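Local structure of DTDP-4-dehydrorhamnose reductase, rfbD ortholog (Clostridium acetobutylicum, 1VL0) at residues 99-103 against 104-108; 202-205 against 206-210. The protein probably catalyses the reduction of dTDP-6-deoxy-L-lyxo-4-hexulose to dTDP-L-rhamnose, with a nicotinamide dinucleotide as cofactor. One frame throughout, in Å; residues are numbered along the deposited sequence.

Contact 1: 99-103 against 104-108; sequences AAAYS and VGAEI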
ATOM      1  N   ALA A  99     -11.450   2.470   9.713  1.00 29.07           N
ATOM      2  CA  ALA A  99     -11.466   3.919   9.805  1.00 29.68           C
ATOM      3  C   ALA A  99     -12.114   4.411  11.092  1.00 30.56           C
ATOM      4  O   ALA A  99     -11.619   5.358  11.696  1.00 31.65           O
ATOM      5  CB  ALA A  99     -12.216   4.507   8.656  1.00 32.69           C
ATOM      6  N   ALA A 100     -13.204   3.765  11.483  1.00 32.89           N
ATOM      7  CA  ALA A 100     -13.931   4.142  12.708  1.00 33.33           C
ATOM      8  C   ALA A 100     -13.022   3.860  13.894  1.00 32.91           C
ATOM      9  O   ALA A 100     -12.952   4.627  14.804  1.00 34.04           O
ATOM     10  CB  ALA A 100     -15.218   3.371  12.808  1.00 34.74           C
ATOM     11  N   ALA A 101     -12.346   2.717  13.875  1.00 34.24           N
ATOM     12  CA  ALA A 101     -11.325   2.402  14.870  1.00 33.13           C
ATOM     13  C   ALA A 101     -10.263   3.483  14.928  1.00 33.24           C
ATOM     14  O   ALA A 101      -9.982   4.022  15.997  1.00 33.73           O
ATOM     15  CB  ALA A 101     -10.696   1.028  14.603  1.00 33.27           C
ATOM     16  N   TYR A 102      -9.645   3.783  13.800  1.00 32.26           N
ATOM     17  CA  TYR A 102      -8.661   4.857  13.722  1.00 31.52           C
ATOM     18  C   TYR A 102      -9.093   6.171  14.373  1.00 33.36           C
ATOM     19  O   TYR A 102      -8.332   6.799  15.071  1.00 33.97           O
ATOM     20  CB  TYR A 102      -8.239   5.115  12.274  1.00 32.32           C
ATOM     21  CG  TYR A 102      -7.137   6.142  12.168  1.00 30.26           C
ATOM     22  CD1 TYR A 102      -5.828   5.804  12.434  1.00 28.67           C
ATOM     23  CD2 TYR A 102      -7.421   7.483  11.848  1.00 31.16           C
ATOM     24  CE1 TYR A 102      -4.812   6.753  12.365  1.00 33.67           C
ATOM     25  CE2 TYR A 102      -6.422   8.446  11.804  1.00 30.71           C
ATOM     26  CZ  TYR A 102      -5.109   8.076  12.061  1.00 32.85           C
ATOM     27  OH  TYR A 102      -4.068   8.976  12.016  1.00 34.05           O
ATOM     28  N   SER A 103     -10.331   6.565  14.139  1.00 33.66           N
ATOM     29  CA  SER A 103     -10.865   7.796  14.685  1.00 34.70           C
ATOM     30  C   SER A 103     -10.853   7.812  16.185  1.00 35.57           C
ATOM     31  O   SER A 103     -10.748   8.883  16.738  1.00 36.26           O
ATOM     32  CB  SER A 103     -12.285   8.047  14.164  1.00 34.50           C
ATOM     33  OG  SER A 103     -12.199   8.272  12.746  1.00 44.43           O
ATOM     34  N   VAL A 104     -10.929   6.650  16.843  1.00 35.66           N
ATOM     35  CA  VAL A 104     -10.930   6.602  18.323  1.00 35.26           C
ATOM     36  C   VAL A 104      -9.627   6.025  18.917  1.00 35.64           C
ATOM     37  O   VAL A 104      -9.534   5.774  20.125  1.00 37.63           O
ATOM     38  CB  VAL A 104     -12.209   5.865  18.871  1.00 35.35           C
ATOM     39  CG1 VAL A 104     -13.437   6.616  18.417  1.00 36.88           C
ATOM     40  CG2 VAL A 104     -12.290   4.383  18.397  1.00 33.99           C
ATOM     41  N   GLY A 105      -8.640   5.826  18.063  1.00 34.74           N
ATOM     42  CA  GLY A 105      -7.341   5.289  18.464  1.00 35.62           C
ATOM     43  C   GLY A 105      -7.319   3.782  18.661  1.00 36.58           C
ATOM     44  O   GLY A 105      -6.363   3.264  19.283  1.00 37.95           O
ATOM     45  N   ALA A 106      -8.311   3.069  18.107  1.00 33.99           N
ATOM     46  CA  ALA A 106      -8.413   1.643  18.309  1.00 31.49           C
ATOM     47  C   ALA A 106      -7.623   0.820  17.284  1.00 33.53           C
ATOM     48  O   ALA A 106      -7.389   1.247  16.159  1.00 33.05           O
ATOM     49  CB  ALA A 106      -9.871   1.206  18.347  1.00 32.28           C
ATOM     50  N   GLU A 107      -7.219  -0.370  17.715  1.00 33.76           N
ATOM     51  CA  GLU A 107      -6.531  -1.389  16.867  1.00 34.38           C
ATOM     52  C   GLU A 107      -7.606  -2.165  16.169  1.00 32.13           C
ATOM     53  O   GLU A 107      -8.731  -2.203  16.624  1.00 32.15           O
ATOM     54  CB  GLU A 107      -5.771  -2.380  17.755  1.00 33.63           C
ATOM     55  CG  GLU A 107      -4.720  -1.778  18.691  1.00 41.14           C
ATOM     56  CD  GLU A 107      -4.050  -2.854  19.534  1.00 39.95           C
ATOM     57  OE1 GLU A 107      -4.692  -3.334  20.478  1.00 55.50           O
ATOM     58  OE2 GLU A 107      -2.910  -3.257  19.238  1.00 58.43           O
ATOM     59  N   ILE A 108      -7.278  -2.770  15.047  1.00 32.44           N
ATOM     60  CA  ILE A 108      -8.222  -3.598  14.377  1.00 30.25           C
ATOM     61  C   ILE A 108      -7.595  -4.939  14.017  1.00 30.66           C
ATOM     62  O   ILE A 108      -6.500  -4.986  13.436  1.00 30.68           O
ATOM     63  CB  ILE A 108      -8.846  -2.904  13.121  1.00 31.86           C
ATOM     64  CG1 ILE A 108      -9.731  -3.910  12.374  1.00 34.12           C
ATOM     65  CG2 ILE A 108      -7.787  -2.349  12.147  1.00 31.35           C
ATOM     66  CD1 ILE A 108     -10.675  -3.347  11.440  1.00 34.90           C
TER
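With Val104 at chi1 -61°, CG2 is wedged between its own backbone N and carbonyl carbon, a setting that lays this methyl 3.3 Å from Ala101 O. Gly105 then turns to a positive phi of 79° and swings the chain off the end of helix 83-104, bringing Ala106 back against the last turn. The carbonyl of Ala101 is the hub of the reversal. Its oxygen accepts from Val104 N at 2.9 Å and from Ala106 N, also at 2.9 Å, the two donors arriving from opposite faces of the carbonyl plane. Gly105 N bonds to Tyr102 O at 3.2 Å, lying well above that carbonyl's plane. A small apolar contact backs the polar bonds: Ala101 CB rests 3.8 Å from Ala106 CB. Ser103, on another side of the helix, directs OG to Lys154 NZ of the second subunit, while Ala100 faces helix 52-62. Beyond the turn, Ala106 O is held by Asn152 ND2, and Glu107 starts strand 107-113. The positive phi of Gly105 together with the bonds Ala106 N to Ala101 O and Gly105 N to Tyr102 O makes this a Schellman motif, here joining a helix to the next parallel strand of the Rossmann-type nucleotide-binding fold.

Contact 2: 202-205 against 206-210; sequences RVVL and KVIDE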
ATOM      1  N   ARG A 202      -6.478 -18.228  20.105  1.00 35.23           N
ATOM      2  CA  ARG A 202      -5.286 -18.067  20.900  1.00 36.18           C
ATOM      3  C   ARG A 202      -4.302 -17.185  20.179  1.00 33.38           C
ATOM      4  O   ARG A 202      -3.640 -16.354  20.771  1.00 32.09           O
ATOM      5  CB  ARG A 202      -4.624 -19.427  21.190  1.00 37.79           C
ATOM      6  CG  ARG A 202      -5.268 -20.233  22.269  1.00 41.31           C
ATOM      7  CD  ARG A 202      -4.661 -21.608  22.407  1.00 45.94           C
ATOM      8  NE  ARG A 202      -5.382 -22.496  23.347  1.00 50.94           N
ATOM      9  CZ  ARG A 202      -5.122 -23.813  23.482  1.00 55.50           C
ATOM     10  NH1 ARG A 202      -4.168 -24.413  22.752  1.00 46.17           N
ATOM     11  NH2 ARG A 202      -5.808 -24.532  24.344  1.00 56.48           N
ATOM     12  N   VAL A 203      -4.133 -17.405  18.879  1.00 33.33           N
ATOM     13  CA  VAL A 203      -3.204 -16.590  18.119  1.00 31.96           C
ATOM     14  C   VAL A 203      -3.671 -15.121  18.042  1.00 33.50           C
ATOM     15  O   VAL A 203      -2.891 -14.194  18.301  1.00 32.54           O
ATOM     16  CB  VAL A 203      -2.998 -17.167  16.713  1.00 35.41           C
ATOM     17  CG1 VAL A 203      -2.383 -16.121  15.791  1.00 35.91           C
ATOM     18  CG2 VAL A 203      -2.071 -18.407  16.827  1.00 33.28           C
ATOM     19  N   VAL A 204      -4.946 -14.930  17.724  1.00 35.56           N
ATOM     20  CA  VAL A 204      -5.528 -13.604  17.655  1.00 34.42           C
ATOM     21  C   VAL A 204      -5.256 -12.884  18.936  1.00 34.51           C
ATOM     22  O   VAL A 204      -4.808 -11.732  18.895  1.00 36.73           O
ATOM     23  CB  VAL A 204      -7.007 -13.621  17.367  1.00 33.27           C
ATOM     24  CG1 VAL A 204      -7.665 -12.254  17.667  1.00 33.49           C
ATOM     25  CG2 VAL A 204      -7.218 -13.960  15.925  1.00 35.40           C
ATOM     26  N   LEU A 205      -5.529 -13.514  20.065  1.00 34.52           N
ATOM     27  CA  LEU A 205      -5.382 -12.803  21.357  1.00 34.85           C
ATOM     28  C   LEU A 205      -3.924 -12.630  21.767  1.00 35.48           C
ATOM     29  O   LEU A 205      -3.587 -11.685  22.502  1.00 34.91           O
ATOM     30  CB  LEU A 205      -6.152 -13.529  22.432  1.00 36.69           C
ATOM     31  CG  LEU A 205      -7.679 -13.602  22.212  1.00 39.87           C
ATOM     32  CD1 LEU A 205      -8.320 -14.584  23.210  1.00 44.98           C
ATOM     33  CD2 LEU A 205      -8.329 -12.255  22.303  1.00 38.04           C
ATOM     34  N   LYS A 206      -3.063 -13.548  21.334  1.00 35.73           N
ATOM     35  CA  LYS A 206      -1.607 -13.427  21.525  1.00 37.99           C
ATOM     36  C   LYS A 206      -1.005 -12.176  20.822  1.00 35.76           C
ATOM     37  O   LYS A 206      -0.275 -11.394  21.440  1.00 34.56           O
ATOM     38  CB  LYS A 206      -0.911 -14.682  20.967  1.00 40.39           C
ATOM     39  CG  LYS A 206       0.641 -14.724  21.019  1.00 40.18           C
ATOM     40  CD  LYS A 206       1.195 -15.927  20.115  1.00 48.67           C
ATOM     41  CE  LYS A 206       2.769 -16.039  20.036  1.00 50.65           C
ATOM     42  NZ  LYS A 206       3.364 -15.886  21.456  1.00 45.44           N
ATOM     43  N   VAL A 207      -1.252 -12.026  19.525  1.00 33.29           N
ATOM     44  CA  VAL A 207      -0.678 -10.897  18.794  1.00 33.43           C
ATOM     45  C   VAL A 207      -1.178  -9.566  19.338  1.00 29.71           C
ATOM     46  O   VAL A 207      -0.422  -8.611  19.399  1.00 31.13           O
ATOM     47  CB  VAL A 207      -0.834 -10.972  17.272  1.00 32.06           C
ATOM     48  CG1 VAL A 207      -0.090 -12.218  16.736  1.00 33.75           C
ATOM     49  CG2 VAL A 207      -2.285 -10.988  16.833  1.00 33.74           C
ATOM     50  N   ILE A 208      -2.442  -9.479  19.704  1.00 33.40           N
ATOM     51  CA  ILE A 208      -2.955  -8.250  20.359  1.00 34.36           C
ATOM     52  C   ILE A 208      -2.187  -7.932  21.627  1.00 36.87           C
ATOM     53  O   ILE A 208      -1.808  -6.801  21.911  1.00 38.62           O
ATOM     54  CB  ILE A 208      -4.463  -8.386  20.702  1.00 35.23           C
ATOM     55  CG1 ILE A 208      -5.308  -8.444  19.425  1.00 36.79           C
ATOM     56  CG2 ILE A 208      -4.972  -7.263  21.569  1.00 38.32           C
ATOM     57  CD1 ILE A 208      -6.785  -8.844  19.774  1.00 38.44           C
ATOM     58  N   ASP A 209      -2.012  -8.944  22.428  1.00 37.57           N
ATOM     59  CA  ASP A 209      -1.315  -8.811  23.679  1.00 38.52           C
ATOM     60  C   ASP A 209       0.107  -8.278  23.496  1.00 38.18           C
ATOM     61  O   ASP A 209       0.582  -7.509  24.296  1.00 34.92           O
ATOM     62  CB  ASP A 209      -1.234 -10.192  24.302  1.00 43.04           C
ATOM     63  CG  ASP A 209      -1.346 -10.159  25.764  1.00 56.71           C
ATOM     64  OD1 ASP A 209      -0.358  -9.757  26.434  1.00 59.03           O
ATOM     65  OD2 ASP A 209      -2.397 -10.555  26.322  1.00 80.97           O
ATOM     66  N   GLU A 210       0.795  -8.753  22.447  1.00 35.28           N
ATOM     67  CA  GLU A 210       2.176  -8.375  22.133  1.00 36.52           C
ATOM     68  C   GLU A 210       2.320  -7.052  21.381  1.00 35.31           C
ATOM     69  O   GLU A 210       3.435  -6.546  21.232  1.00 37.39           O
ATOM     70  CB  GLU A 210       2.820  -9.483  21.261  1.00 35.10           C
ATOM     71  CG  GLU A 210       2.892 -10.822  21.987  1.00 38.19           C
ATOM     72  CD  GLU A 210       3.242 -11.991  21.112  1.00 42.35           C
ATOM     73  OE1 GLU A 210       3.188 -11.893  19.858  1.00 44.93           O
ATOM     74  OE2 GLU A 210       3.547 -13.044  21.712  1.00 45.63           O
TER
HETATM   75  O   HOH W   1      -5.316 -10.446  24.475  1.00 50.73           O
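Ile208 and Val204, one helical turn apart, lie side by side and point the same way. At the root of the Ile208 side chain, CB sits 3.8 Å from Val204 O, and the torsion chi1 of -67° sets CG1 beside the backbone N, where it comes within 3.4 Å of that oxygen. The chain then runs on extended, and CD1 passes 3.6 Å from Val204 O and ends 4.1 Å from Val204 CG1, joining the two side chains into one apolar strip. Underneath, the bond from Ile208 N to Val204 O is weak, whereas Val207 N meets Val203 O almost head-on at 3.0 Å. On another side of the helix Lys206 bends at its last torsion, chi4 45°, to place NZ 2.9 Å from Glu210 OE2 in a salt bridge. NZ meets the carboxylate on its syn side; it also bonds to Thr272 O, and Glu210 OE1 bonds to Thr272 OG1. Near Asp209, a water donates to Leu205 O at 2.9 Å, adding to the bond that this oxygen accepts from Asp209 N, and reaches Asp209 OD2 only weakly. Helix 197-210 thus lays Val204 and Ile208 on strands 66-69 and 107-113 of the central sheet, while Leu205 packs against helix 23-32 and Val203 against the loop residues Cys218 and Ile275.

How the contacts relate
From the N terminus, the chain first meets contact 1, where helix 83-104 ends and a tight turn delivers it into strand 107-113. After the strands and helices that follow, it reaches contact 2 inside helix 197-210, between strands 191-196 and 214-217. The contacts are in series, neither nesting nor crossing; contact 1 closes only the tight turn at the helix end, and contact 2, lying within one helix, closes no loop. Their centres lie about 18 Å apart, yet they touch, Glu107 OE1 packing 4.1 Å from Ile208 CG2. Strand 107-113 is the shared element, reached through the turn of contact 1 and bearing the helix of contact 2.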